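Glycoside hydrolase family 81 (PDB 6FOP) probably hydrolyses beta-1,3-glucans such as laminarin, as a family 81 glycoside hydrolase of Clostridium thermocellum. Local coordinates at residues K19-E24 with S395-L400; D410-D415 with S480-F485; H416-G421 with S494-N499. One frame throughout, in Å; residues are numbered along the deposited sequence.

Interaction 1: K19-E24 with S395-L400; sequences KVPQAE and SNWGTL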
ATOM      1  N   LYS A  19      22.985  -9.691   7.336  1.00 22.99           N
ATOM      2  CA  LYS A  19      23.191  -8.882   6.164  1.00 23.71           C
ATOM      3  C   LYS A  19      22.309  -7.650   6.229  1.00 20.52           C
ATOM      4  O   LYS A  19      21.270  -7.631   6.900  1.00 20.03           O
ATOM      5  CB  LYS A  19      22.920  -9.702   4.903  1.00 28.01           C
ATOM      6  CG  LYS A  19      23.927 -10.849   4.675  1.00 34.66           C
ATOM      7  CD  LYS A  19      25.318 -10.295   4.323  1.00 42.41           C
ATOM      8  CE  LYS A  19      26.439 -11.316   4.417  1.00 51.34           C
ATOM      9  NZ  LYS A  19      27.796 -10.680   4.340  1.00 57.08           N
ATOM     10  N   VAL A  20      22.756  -6.603   5.540  1.00 20.79           N
ATOM     11  CA  VAL A  20      22.087  -5.312   5.532  1.00 20.87           C
ATOM     12  C   VAL A  20      21.964  -4.862   4.099  1.00 19.90           C
ATOM     13  O   VAL A  20      22.629  -5.409   3.210  1.00 20.34           O
ATOM     14  CB  VAL A  20      22.841  -4.241   6.366  1.00 21.07           C
ATOM     15  CG1 VAL A  20      22.793  -4.602   7.831  1.00 22.29           C
ATOM     16  CG2 VAL A  20      24.287  -4.030   5.897  1.00 22.68           C
ATOM     17  N   PRO A  21      21.119  -3.852   3.856  1.00 18.14           N
ATOM     18  CA  PRO A  21      21.095  -3.336   2.487  1.00 19.66           C
ATOM     19  C   PRO A  21      22.433  -2.743   2.052  1.00 20.50           C
ATOM     20  O   PRO A  21      23.232  -2.328   2.888  1.00 21.34           O
ATOM     21  CB  PRO A  21      20.058  -2.226   2.534  1.00 22.06           C
ATOM     22  CG  PRO A  21      19.334  -2.396   3.786  1.00 24.33           C
ATOM     23  CD  PRO A  21      20.175  -3.153   4.742  1.00 21.17           C
ATOM     24  N   GLN A  22      22.638  -2.694   0.737  1.00 20.57           N
ATOM     25  CA  GLN A  22      23.879  -2.199   0.157  1.00 19.81           C
ATOM     26  C   GLN A  22      24.309  -0.847   0.742  1.00 19.31           C
ATOM     27  O   GLN A  22      23.488   0.018   1.081  1.00 20.06           O
ATOM     28  CB  GLN A  22      23.753  -2.092  -1.361  1.00 20.31           C
ATOM     29  CG  GLN A  22      22.696  -1.123  -1.819  1.00 20.35           C
ATOM     30  CD  GLN A  22      22.487  -1.114  -3.307  1.00 21.35           C
ATOM     31  OE1 GLN A  22      22.235  -2.154  -3.932  1.00 22.98           O
ATOM     32  NE2 GLN A  22      22.548   0.069  -3.885  1.00 22.64           N
ATOM     33  N   ALA A  23      25.616  -0.684   0.820  1.00 20.61           N
ATOM     34  CA  ALA A  23      26.214   0.556   1.311  1.00 21.61           C
ATOM     35  C   ALA A  23      25.935   1.744   0.394  1.00 21.29           C
ATOM     36  O   ALA A  23      25.696   2.852   0.875  1.00 22.19           O
ATOM     37  CB  ALA A  23      27.713   0.374   1.462  1.00 22.63           C
ATOM     38  N   GLU A  24      25.926   1.489  -0.922  1.00 21.85           N
ATOM     39  CA  GLU A  24      25.811   2.553  -1.925  1.00 22.77           C
ATOM     40  C   GLU A  24      24.347   3.020  -2.025  1.00 20.45           C
ATOM     41  O   GLU A  24      23.449   2.211  -2.255  1.00 21.27           O
ATOM     42  CB  GLU A  24      26.220   2.030  -3.307  1.00 26.56           C
ATOM     43  CG  GLU A  24      27.645   1.504  -3.449  1.00 32.53           C
ATOM     44  CD  GLU A  24      27.972   0.149  -2.780  1.00 35.22           C
ATOM     45  OE1 GLU A  24      27.068  -0.682  -2.423  1.00 32.21           O
ATOM     46  OE2 GLU A  24      29.199  -0.069  -2.611  1.00 43.89           O
ATOM     47  N   SER A 395      21.603   2.742   9.989  1.00 19.91           N
ATOM     48  CA  SER A 395      21.616   4.212   9.938  1.00 20.48           C
ATOM     49  C   SER A 395      22.107   4.758   8.597  1.00 21.23           C
ATOM     50  O   SER A 395      22.263   5.960   8.440  1.00 26.85           O
ATOM     51  CB  SER A 395      22.475   4.774  11.055  1.00 22.96           C
ATOM     52  OG  SER A 395      23.803   4.320  10.898  1.00 25.53           O
ATOM     53  N   ASN A 396      22.412   3.881   7.653  1.00 19.32           N
ATOM     54  CA  ASN A 396      22.717   4.296   6.277  1.00 18.69           C
ATOM     55  C   ASN A 396      21.409   4.631   5.553  1.00 19.10           C
ATOM     56  O   ASN A 396      21.214   5.733   5.067  1.00 20.89           O
ATOM     57  CB  ASN A 396      23.496   3.156   5.611  1.00 20.14           C
ATOM     58  CG  ASN A 396      23.981   3.498   4.227  1.00 20.05           C
ATOM     59  OD1 ASN A 396      24.373   4.639   3.954  1.00 23.28           O
ATOM     60  ND2 ASN A 396      23.970   2.506   3.343  1.00 21.27           N
ATOM     61  N   TRP A 397      20.500   3.654   5.531  1.00 17.85           N
ATOM     62  CA  TRP A 397      19.161   3.840   4.980  1.00 17.86           C
ATOM     63  C   TRP A 397      18.182   4.441   5.996  1.00 17.27           C
ATOM     64  O   TRP A 397      17.316   5.242   5.634  1.00 16.44           O
ATOM     65  CB  TRP A 397      18.598   2.512   4.441  1.00 17.52           C
ATOM     66  CG  TRP A 397      19.323   2.031   3.213  1.00 16.88           C
ATOM     67  CD1 TRP A 397      20.520   1.356   3.179  1.00 18.04           C
ATOM     68  CD2 TRP A 397      18.940   2.227   1.850  1.00 16.43           C
ATOM     69  NE1 TRP A 397      20.886   1.099   1.883  1.00 18.25           N
ATOM     70  CE2 TRP A 397      19.943   1.634   1.045  1.00 16.16           C
ATOM     71  CE3 TRP A 397      17.858   2.848   1.231  1.00 16.46           C
ATOM     72  CZ2 TRP A 397      19.872   1.622  -0.353  1.00 17.36           C
ATOM     73  CZ3 TRP A 397      17.793   2.845  -0.147  1.00 18.26           C
ATOM     74  CH2 TRP A 397      18.792   2.239  -0.925  1.00 17.51           C
ATOM     75  N   GLY A 398      18.279   4.009   7.252  1.00 16.82           N
ATOM     76  CA  GLY A 398      17.306   4.415   8.290  1.00 17.31           C
ATOM     77  C   GLY A 398      16.123   3.457   8.321  1.00 16.24           C
ATOM     78  O   GLY A 398      15.031   3.750   7.796  1.00 16.06           O
ATOM     79  N   THR A 399      16.356   2.305   8.938  1.00 15.77           N
ATOM     80  CA  THR A 399      15.363   1.228   8.995  1.00 15.63           C
ATOM     81  C   THR A 399      15.676   0.311  10.152  1.00 15.97           C
ATOM     82  O   THR A 399      16.851   0.109  10.483  1.00 16.69           O
ATOM     83  CB  THR A 399      15.284   0.448   7.637  1.00 16.28           C
ATOM     84  OG1 THR A 399      14.279  -0.579   7.710  1.00 16.05           O
ATOM     85  CG2 THR A 399      16.593  -0.198   7.278  1.00 17.13           C
ATOM     86  N   LEU A 400      14.623  -0.262  10.730  1.00 15.61           N
ATOM     87  CA  LEU A 400      14.742  -1.305  11.752  1.00 16.73           C
ATOM     88  C   LEU A 400      14.553  -2.674  11.110  1.00 16.32           C
ATOM     89  O   LEU A 400      13.518  -2.908  10.483  1.00 16.41           O
ATOM     90  CB  LEU A 400      13.667  -1.072  12.812  1.00 20.12           C
ATOM     91  CG  LEU A 400      13.936  -1.594  14.191  1.00 22.99           C
ATOM     92  CD1 LEU A 400      15.077  -0.810  14.886  1.00 21.32           C
ATOM     93  CD2 LEU A 400      12.641  -1.585  15.008  1.00 25.56           C
TER
HETATM   94  O   HOH W   1      23.291  -0.221   4.652  1.00 20.68           O

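Interaction 2: D410-D415 with S480-F485; sequences DEELND and SGHAGF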
ATOM      1  N   ASP A 410      16.059  -8.113   5.135  1.00 15.59           N
ATOM      2  CA  ASP A 410      17.329  -7.511   5.466  1.00 18.03           C
ATOM      3  C   ASP A 410      18.011  -6.813   4.270  1.00 18.65           C
ATOM      4  O   ASP A 410      18.108  -5.592   4.251  1.00 20.77           O
ATOM      5  CB  ASP A 410      18.261  -8.532   6.148  1.00 20.55           C
ATOM      6  CG  ASP A 410      18.436  -9.840   5.382  1.00 19.87           C
ATOM      7  OD1 ASP A 410      17.783 -10.082   4.329  1.00 20.55           O
ATOM      8  OD2 ASP A 410      19.258 -10.646   5.841  1.00 27.77           O
ATOM      9  N   GLU A 411      18.429  -7.577   3.255  1.00 18.33           N
ATOM     10  CA  GLU A 411      19.268  -7.061   2.178  1.00 20.50           C
ATOM     11  C   GLU A 411      18.500  -6.258   1.151  1.00 18.94           C
ATOM     12  O   GLU A 411      19.081  -5.397   0.471  1.00 18.83           O
ATOM     13  CB  GLU A 411      19.949  -8.196   1.419  1.00 24.83           C
ATOM     14  CG  GLU A 411      20.966  -8.936   2.212  1.00 29.16           C
ATOM     15  CD  GLU A 411      21.745  -9.868   1.328  1.00 34.94           C
ATOM     16  OE1 GLU A 411      21.201 -10.948   0.973  1.00 41.20           O
ATOM     17  OE2 GLU A 411      22.877  -9.480   0.966  1.00 39.96           O
ATOM     18  N   GLU A 412      17.203  -6.513   1.033  1.00 16.91           N
ATOM     19  CA  GLU A 412      16.363  -5.855   0.028  1.00 15.91           C
ATOM     20  C   GLU A 412      15.319  -4.932   0.625  1.00 15.11           C
ATOM     21  O   GLU A 412      14.540  -4.302  -0.105  1.00 15.56           O
ATOM     22  CB  GLU A 412      15.683  -6.916  -0.817  1.00 17.37           C
ATOM     23  CG  GLU A 412      16.633  -7.768  -1.628  1.00 19.28           C
ATOM     24  CD  GLU A 412      15.899  -8.855  -2.362  1.00 20.81           C
ATOM     25  OE1 GLU A 412      14.984  -8.530  -3.141  1.00 21.57           O
ATOM     26  OE2 GLU A 412      16.224 -10.040  -2.174  1.00 28.98           O
ATOM     27  N   LEU A 413      15.247  -4.882   1.964  1.00 14.66           N
ATOM     28  CA  LEU A 413      14.199  -4.140   2.660  1.00 15.17           C
ATOM     29  C   LEU A 413      12.814  -4.522   2.175  1.00 14.08           C
ATOM     30  O   LEU A 413      11.871  -3.713   2.127  1.00 14.18           O
ATOM     31  CB  LEU A 413      14.461  -2.620   2.633  1.00 16.51           C
ATOM     32  CG  LEU A 413      15.720  -2.212   3.382  1.00 18.65           C
ATOM     33  CD1 LEU A 413      15.856  -0.699   3.354  1.00 18.56           C
ATOM     34  CD2 LEU A 413      15.834  -2.751   4.817  1.00 19.19           C
ATOM     35  N   ASN A 414      12.653  -5.810   1.861  1.00 14.03           N
ATOM     36  CA  ASN A 414      11.328  -6.293   1.472  1.00 13.98           C
ATOM     37  C   ASN A 414      10.387  -6.456   2.674  1.00 14.48           C
ATOM     38  O   ASN A 414      10.817  -6.858   3.752  1.00 14.63           O
ATOM     39  CB  ASN A 414      11.398  -7.660   0.806  1.00 14.59           C
ATOM     40  CG  ASN A 414      12.115  -7.662  -0.529  1.00 15.09           C
ATOM     41  OD1 ASN A 414      12.191  -6.655  -1.232  1.00 14.61           O
ATOM     42  ND2 ASN A 414      12.678  -8.821  -0.870  1.00 15.88           N
ATOM     43  N   ASP A 415       9.112  -6.145   2.469  1.00 13.63           N
ATOM     44  CA  ASP A 415       8.060  -6.789   3.258  1.00 14.22           C
ATOM     45  C   ASP A 415       7.988  -6.395   4.735  1.00 12.67           C
ATOM     46  O   ASP A 415       7.394  -7.135   5.528  1.00 13.76           O
ATOM     47  CB  ASP A 415       8.162  -8.330   3.196  1.00 14.95           C
ATOM     48  CG  ASP A 415       8.063  -8.905   1.790  1.00 16.63           C
ATOM     49  OD1 ASP A 415       7.834  -8.149   0.846  1.00 16.05           O
ATOM     50  OD2 ASP A 415       8.249 -10.138   1.644  1.00 17.41           O
ATOM     51  N   SER A 480       8.474  -4.584  -2.458  1.00 13.34           N
ATOM     52  CA  SER A 480       9.917  -4.588  -2.768  1.00 13.38           C
ATOM     53  C   SER A 480      10.577  -3.338  -2.213  1.00 12.91           C
ATOM     54  O   SER A 480      10.113  -2.240  -2.471  1.00 13.79           O
ATOM     55  CB  SER A 480      10.130  -4.640  -4.277  1.00 13.79           C
ATOM     56  OG  SER A 480      11.502  -4.624  -4.608  1.00 14.39           O
ATOM     57  N   GLY A 481      11.691  -3.498  -1.500  1.00 12.79           N
ATOM     58  CA  GLY A 481      12.440  -2.326  -1.056  1.00 13.15           C
ATOM     59  C   GLY A 481      12.991  -1.473  -2.188  1.00 13.75           C
ATOM     60  O   GLY A 481      13.058  -0.247  -2.061  1.00 15.21           O
ATOM     61  N   HIS A 482      13.364  -2.144  -3.285  1.00 14.26           N
ATOM     62  CA  HIS A 482      14.158  -1.553  -4.352  1.00 14.55           C
ATOM     63  C   HIS A 482      13.454  -1.405  -5.696  1.00 15.26           C
ATOM     64  O   HIS A 482      13.932  -0.615  -6.529  1.00 16.02           O
ATOM     65  CB  HIS A 482      15.458  -2.358  -4.519  1.00 16.09           C
ATOM     66  CG  HIS A 482      15.251  -3.823  -4.661  1.00 14.92           C
ATOM     67  ND1 HIS A 482      14.773  -4.405  -5.805  1.00 17.00           N
ATOM     68  CD2 HIS A 482      15.364  -4.818  -3.760  1.00 17.99           C
ATOM     69  CE1 HIS A 482      14.663  -5.707  -5.630  1.00 17.98           C
ATOM     70  NE2 HIS A 482      15.002  -5.978  -4.388  1.00 18.36           N
ATOM     71  N   ALA A 483      12.377  -2.154  -5.956  1.00 15.06           N
ATOM     72  CA  ALA A 483      11.663  -2.071  -7.251  1.00 15.88           C
ATOM     73  C   ALA A 483      12.581  -2.375  -8.439  1.00 15.69           C
ATOM     74  O   ALA A 483      12.410  -1.862  -9.549  1.00 16.58           O
ATOM     75  CB  ALA A 483      10.963  -0.739  -7.414  1.00 16.73           C
ATOM     76  N   GLY A 484      13.519  -3.284  -8.249  1.00 16.43           N
ATOM     77  CA  GLY A 484      14.540  -3.609  -9.246  1.00 17.62           C
ATOM     78  C   GLY A 484      14.063  -4.666 -10.237  1.00 17.41           C
ATOM     79  O   GLY A 484      14.734  -5.687 -10.441  1.00 20.95           O
ATOM     80  N   PHE A 485      12.948  -4.371 -10.898  1.00 16.21           N
ATOM     81  CA  PHE A 485      12.310  -5.279 -11.858  1.00 16.76           C
ATOM     82  C   PHE A 485      11.855  -4.459 -13.063  1.00 17.00           C
ATOM     83  O   PHE A 485      11.515  -3.282 -12.928  1.00 15.96           O
ATOM     84  CB  PHE A 485      11.070  -5.926 -11.224  1.00 17.79           C
ATOM     85  CG  PHE A 485      11.347  -6.702  -9.991  1.00 17.70           C
ATOM     86  CD1 PHE A 485      11.713  -8.026 -10.086  1.00 20.61           C
ATOM     87  CD2 PHE A 485      11.176  -6.132  -8.726  1.00 18.64           C
ATOM     88  CE1 PHE A 485      11.958  -8.758  -8.936  1.00 22.97           C
ATOM     89  CE2 PHE A 485      11.394  -6.869  -7.569  1.00 20.69           C
ATOM     90  CZ  PHE A 485      11.794  -8.177  -7.679  1.00 22.40           C
TER
HETATM   91  O   HOH W   2      12.013  -7.218  -3.951  1.00 16.58           O

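Interaction 3: H416-G421 with S494-N499; sequences HHFHYG and SSEAIN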
ATOM      1  N   HIS A 416       8.532  -5.258   5.154  1.00 13.03           N
ATOM      2  CA  HIS A 416       8.508  -5.008   6.593  1.00 12.51           C
ATOM      3  C   HIS A 416       7.083  -4.902   7.133  1.00 12.66           C
ATOM      4  O   HIS A 416       6.827  -5.256   8.292  1.00 13.11           O
ATOM      5  CB  HIS A 416       9.305  -3.765   6.986  1.00 13.29           C
ATOM      6  CG  HIS A 416      10.787  -3.960   6.905  1.00 13.60           C
ATOM      7  ND1 HIS A 416      11.680  -3.095   7.499  1.00 14.50           N
ATOM      8  CD2 HIS A 416      11.534  -4.904   6.291  1.00 14.61           C
ATOM      9  CE1 HIS A 416      12.915  -3.519   7.281  1.00 15.62           C
ATOM     10  NE2 HIS A 416      12.853  -4.611   6.542  1.00 15.76           N
ATOM     11  N   HIS A 417       6.180  -4.339   6.344  1.00 12.55           N
ATOM     12  CA  HIS A 417       4.777  -4.254   6.765  1.00 12.30           C
ATOM     13  C   HIS A 417       4.162  -5.640   6.990  1.00 12.29           C
ATOM     14  O   HIS A 417       3.454  -5.841   7.991  1.00 13.01           O
ATOM     15  CB  HIS A 417       3.943  -3.349   5.824  1.00 12.60           C
ATOM     16  CG  HIS A 417       3.846  -3.822   4.396  1.00 12.99           C
ATOM     17  ND1 HIS A 417       4.819  -4.561   3.768  1.00 12.98           N
ATOM     18  CD2 HIS A 417       2.875  -3.633   3.482  1.00 13.14           C
ATOM     19  CE1 HIS A 417       4.446  -4.805   2.524  1.00 13.27           C
ATOM     20  NE2 HIS A 417       3.268  -4.250   2.326  1.00 12.92           N
ATOM     21  N   PHE A 418       4.464  -6.595   6.098  1.00 11.84           N
ATOM     22  CA  PHE A 418       3.934  -7.951   6.253  1.00 12.17           C
ATOM     23  C   PHE A 418       4.476  -8.561   7.549  1.00 12.60           C
ATOM     24  O   PHE A 418       3.723  -9.187   8.317  1.00 13.38           O
ATOM     25  CB  PHE A 418       4.380  -8.853   5.105  1.00 12.87           C
ATOM     26  CG  PHE A 418       3.922  -8.423   3.724  1.00 12.85           C
ATOM     27  CD1 PHE A 418       2.806  -7.638   3.515  1.00 11.58           C
ATOM     28  CD2 PHE A 418       4.602  -8.916   2.620  1.00 13.82           C
ATOM     29  CE1 PHE A 418       2.371  -7.365   2.226  1.00 12.99           C
ATOM     30  CE2 PHE A 418       4.196  -8.607   1.344  1.00 13.92           C
ATOM     31  CZ  PHE A 418       3.074  -7.836   1.155  1.00 13.10           C
ATOM     32  N   HIS A 419       5.782  -8.463   7.771  1.00 12.50           N
ATOM     33  CA  HIS A 419       6.370  -9.109   8.937  1.00 13.88           C
ATOM     34  C   HIS A 419       5.884  -8.437  10.211  1.00 13.18           C
ATOM     35  O   HIS A 419       5.433  -9.092  11.166  1.00 13.88           O
ATOM     36  CB  HIS A 419       7.890  -9.010   8.947  1.00 15.28           C
ATOM     37  CG  HIS A 419       8.627  -9.804   7.924  1.00 14.94           C
ATOM     38  ND1 HIS A 419       8.285  -9.928   6.597  1.00 18.80           N
ATOM     39  CD2 HIS A 419       9.807 -10.444   8.061  1.00 14.00           C
ATOM     40  CE1 HIS A 419       9.227 -10.624   5.973  1.00 15.41           C
ATOM     41  NE2 HIS A 419      10.155 -10.942   6.839  1.00 18.06           N
ATOM     42  N   TYR A 420       6.038  -7.123  10.269  1.00 13.69           N
ATOM     43  CA  TYR A 420       5.813  -6.415  11.516  1.00 12.85           C
ATOM     44  C   TYR A 420       4.329  -6.272  11.852  1.00 13.38           C
ATOM     45  O   TYR A 420       3.991  -6.097  13.009  1.00 14.12           O
ATOM     46  CB  TYR A 420       6.508  -5.070  11.511  1.00 13.49           C
ATOM     47  CG  TYR A 420       8.016  -5.114  11.344  1.00 13.82           C
ATOM     48  CD1 TYR A 420       8.737  -6.281  11.377  1.00 15.14           C
ATOM     49  CD2 TYR A 420       8.716  -3.933  11.094  1.00 14.31           C
ATOM     50  CE1 TYR A 420      10.103  -6.304  11.189  1.00 15.82           C
ATOM     51  CE2 TYR A 420      10.062  -3.940  10.893  1.00 15.12           C
ATOM     52  CZ  TYR A 420      10.765  -5.121  10.919  1.00 15.46           C
ATOM     53  OH  TYR A 420      12.111  -5.170  10.715  1.00 18.72           O
ATOM     54  N   GLY A 421       3.446  -6.350  10.873  1.00 13.68           N
ATOM     55  CA  GLY A 421       2.018  -6.295  11.140  1.00 13.16           C
ATOM     56  C   GLY A 421       1.577  -7.356  12.149  1.00 13.38           C
ATOM     57  O   GLY A 421       0.733  -7.088  12.995  1.00 13.25           O
ATOM     58  N   SER A 494      -2.225  -8.135  -0.409  1.00 11.79           N
ATOM     59  CA  SER A 494      -2.817  -6.924   0.159  1.00 11.92           C
ATOM     60  C   SER A 494      -3.355  -7.159   1.579  1.00 11.99           C
ATOM     61  O   SER A 494      -3.402  -6.249   2.391  1.00 12.18           O
ATOM     62  CB  SER A 494      -3.928  -6.348  -0.732  1.00 12.22           C
ATOM     63  OG  SER A 494      -5.036  -7.228  -0.823  1.00 12.62           O
ATOM     64  N   SER A 495      -3.777  -8.388   1.853  1.00 11.62           N
ATOM     65  CA  SER A 495      -4.317  -8.709   3.168  1.00 11.79           C
ATOM     66  C   SER A 495      -3.247  -8.674   4.249  1.00 11.21           C
ATOM     67  O   SER A 495      -3.547  -8.285   5.386  1.00 12.08           O
ATOM     68  CB  SER A 495      -5.066 -10.051   3.101  1.00 12.45           C
ATOM     69  OG  SER A 495      -4.340 -11.034   2.354  1.00 13.13           O
ATOM     70  N   GLU A 496      -1.998  -9.052   3.948  1.00 11.24           N
ATOM     71  CA  GLU A 496      -0.940  -8.850   4.950  1.00 11.70           C
ATOM     72  C   GLU A 496      -0.578  -7.371   5.194  1.00 11.82           C
ATOM     73  O   GLU A 496      -0.169  -7.009   6.295  1.00 13.28           O
ATOM     74  CB  GLU A 496       0.319  -9.674   4.668  1.00 11.96           C
ATOM     75  CG  GLU A 496       0.153 -11.125   5.069  1.00 12.72           C
ATOM     76  CD  GLU A 496       1.406 -11.955   5.016  1.00 13.71           C
ATOM     77  OE1 GLU A 496       2.335 -11.582   4.266  1.00 14.53           O
ATOM     78  OE2 GLU A 496       1.434 -13.017   5.688  1.00 13.95           O
ATOM     79  N   ALA A 497      -0.759  -6.511   4.191  1.00 11.48           N
ATOM     80  CA  ALA A 497      -0.608  -5.068   4.402  1.00 11.49           C
ATOM     81  C   ALA A 497      -1.734  -4.593   5.339  1.00 11.99           C
ATOM     82  O   ALA A 497      -1.504  -3.910   6.343  1.00 12.01           O
ATOM     83  CB  ALA A 497      -0.674  -4.336   3.065  1.00 12.19           C
ATOM     84  N   ILE A 498      -2.958  -5.007   5.039  1.00 11.54           N
ATOM     85  CA  ILE A 498      -4.124  -4.612   5.834  1.00 12.21           C
ATOM     86  C   ILE A 498      -4.059  -5.135   7.270  1.00 11.94           C
ATOM     87  O   ILE A 498      -4.521  -4.454   8.193  1.00 12.08           O
ATOM     88  CB  ILE A 498      -5.422  -4.993   5.088  1.00 12.39           C
ATOM     89  CG1 ILE A 498      -5.626  -4.044   3.886  1.00 13.60           C
ATOM     90  CG2 ILE A 498      -6.641  -5.023   6.003  1.00 13.39           C
ATOM     91  CD1 ILE A 498      -6.558  -4.601   2.820  1.00 13.65           C
ATOM     92  N   ASN A 499      -3.443  -6.302   7.469  1.00 11.39           N
ATOM     93  CA  ASN A 499      -3.220  -6.806   8.822  1.00 12.11           C
ATOM     94  C   ASN A 499      -2.397  -5.818   9.638  1.00 11.98           C
ATOM     95  O   ASN A 499      -2.682  -5.584  10.830  1.00 12.19           O
ATOM     96  CB  ASN A 499      -2.492  -8.134   8.749  1.00 11.87           C
ATOM     97  CG  ASN A 499      -2.288  -8.785  10.106  1.00 12.33           C
ATOM     98  OD1 ASN A 499      -3.232  -8.935  10.894  1.00 13.67           O
ATOM     99  ND2 ASN A 499      -1.062  -9.202  10.369  1.00 12.27           N
TER
HETATM  100  O   HOH W   3       0.997  -8.434   8.483  1.00 14.82           O

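Interaction 1: K19-E24 with S395-L400
The backbones run closest at A23 and N396, CA atoms 7.1 Å apart, and at P21 and W397, 7.8 Å, and both chains are irregular here. Two side chains of 395-400 reach backbone carbonyls of 19-24, and P21 packs on one of them. The indole NE1 of W397 donates to Q22 O at 2.9 Å. This bond is nearly straight (167°) and lies close to both the ring plane and the carbonyl plane. P21 sits obliquely to the same ring, its CB 3.5 Å from W397 NE1. N396 holds the next carbonyl. Its CG is anti to the backbone N (chi1 -175°), and ND2 donates to A23 O at 3.0 Å from above the carbonyl plane. A water accepts from N396 ND2 and donates to P21 O. Q22 NE2 bonds E24 O at 2.8 Å, which ties the N-terminal loop to itself. Beyond W397, G398 and T399 face D394 in a G1 beta bulge of the hairpin 390-394/399-403. The indole also stacks on W46 of helix 43-46, and P21 packs on I401 of strand 399-403, so the contact joins loop, helix and hairpin.

Interaction 2: D410-D415 with S480-F485
E412 and H482 carry a His-carboxylate hydrogen bond between two irregular loops of the family 81 C-terminal domain. The two side chains cross obliquely, with carboxylate and imidazole planes 33° apart. H482 NE2 donates to E412 OE1 at 2.8 Å. The N-H points almost straight at the oxygen (178°) and stays in the ring plane. The oxygen receives it on its anti side, somewhat out of the carboxylate plane. E412 CB also lies at the imidazole edge, 3.6 Å from H482 CD2. The other ring nitrogen, H482 ND1, accepts from G484 N, so bonds at both nitrogens fix the rotation of the ring. One face is met by S480 OG, 3.4 Å above the plane, over the ring centre. That hydroxyl accepts from A483 N in an ST motif, and more weakly from H482 N.

N414 forms the second bridge. Its OD1 accepts from G481 N at 3.2 Å, in the plane of the amide carbonyl. N414 ND2 bonds Y407 O outside the two segments and has only a weak bond to E412 OE1. G481 is pressed against the other loop: its CA makes a CA-H...O contact with E412 O at 3.0 Å, and a CB here would collide with E412 O and L413 CB. D415 lies just before helix 416-433, so this junction sits at the start of that helix. F485 meets W556 edge-to-face farther along. A water completes the polar network, donating to N414 OD1 at 2.8 Å and lying 2.7 Å from S480 OG.

Interaction 3: H416-G421 with S494-N499
F418 and E496 meet where helices 416-433 and 494-511 pack together, in a C-terminal domain whose clan has the six-hairpin, alpha/alpha-barrel type of fold. The short axes approach to 7.9 Å and cross at 54°.

E496 is the first residue of the second segment to take part. Its CB lies 3.4 Å from F418 CD1, oblique to the ring. Its CG is anti to the carbonyl carbon (chi1 -78°), and the chain runs on extended. The side chain crosses that of F418 at about a right angle, and OE1 comes to 3.5 Å from F418 CB. The other oxygen, OE2, is held by the hydroxyls of Y340 and Y422. The carboxylate is thus tied on one oxygen and packed against the phenylalanine on the other.

A497 follows. Its backbone N lies at the edge of the F418 ring, near the ring plane. Its CB touches H417 CD2 at 3.6 Å. The H417 and F418 rings also meet each other, with H417 CE1 over the rim of the phenyl face. H417 NE2 is hydrogen-bonded to Q491 OE1, which fixes the imidazole beside A497. I498 points the other way, to helix 514-534.

N499 closes the contact one turn beyond E496. It lies opposite G421, its ND2 3.7 Å from G421 C, and its OD1 bonds Q502 NE2. A water joins the two helices: it accepts from N499 ND2 at 2.9 Å and donates to F418 O at 2.8 Å and to E496 O at 2.9 Å.

In the fold
The three contacts run in steps from the N-terminal loop into the helical domain. The centres of interactions 1 and 2 are 11 Å apart and the contacts touch: P21 CD lies 3.2 Å from D410 O, and T399 CG2 packs on L413 CD2. Interactions 2 and 3 share an unbroken chain, since 410-415 leads directly into helix 416-433. Their centres are 15 Å apart. Interactions 1 and 3 join through L400 O and Y420 OH at 2.7 Å. Methylpentanediol, probably from crystallisation, lies close to the side chains of N414 and E496, and D415 OD2 hydrogen-bonds O4 of such a molecule. This is consistent with a nearby pocket.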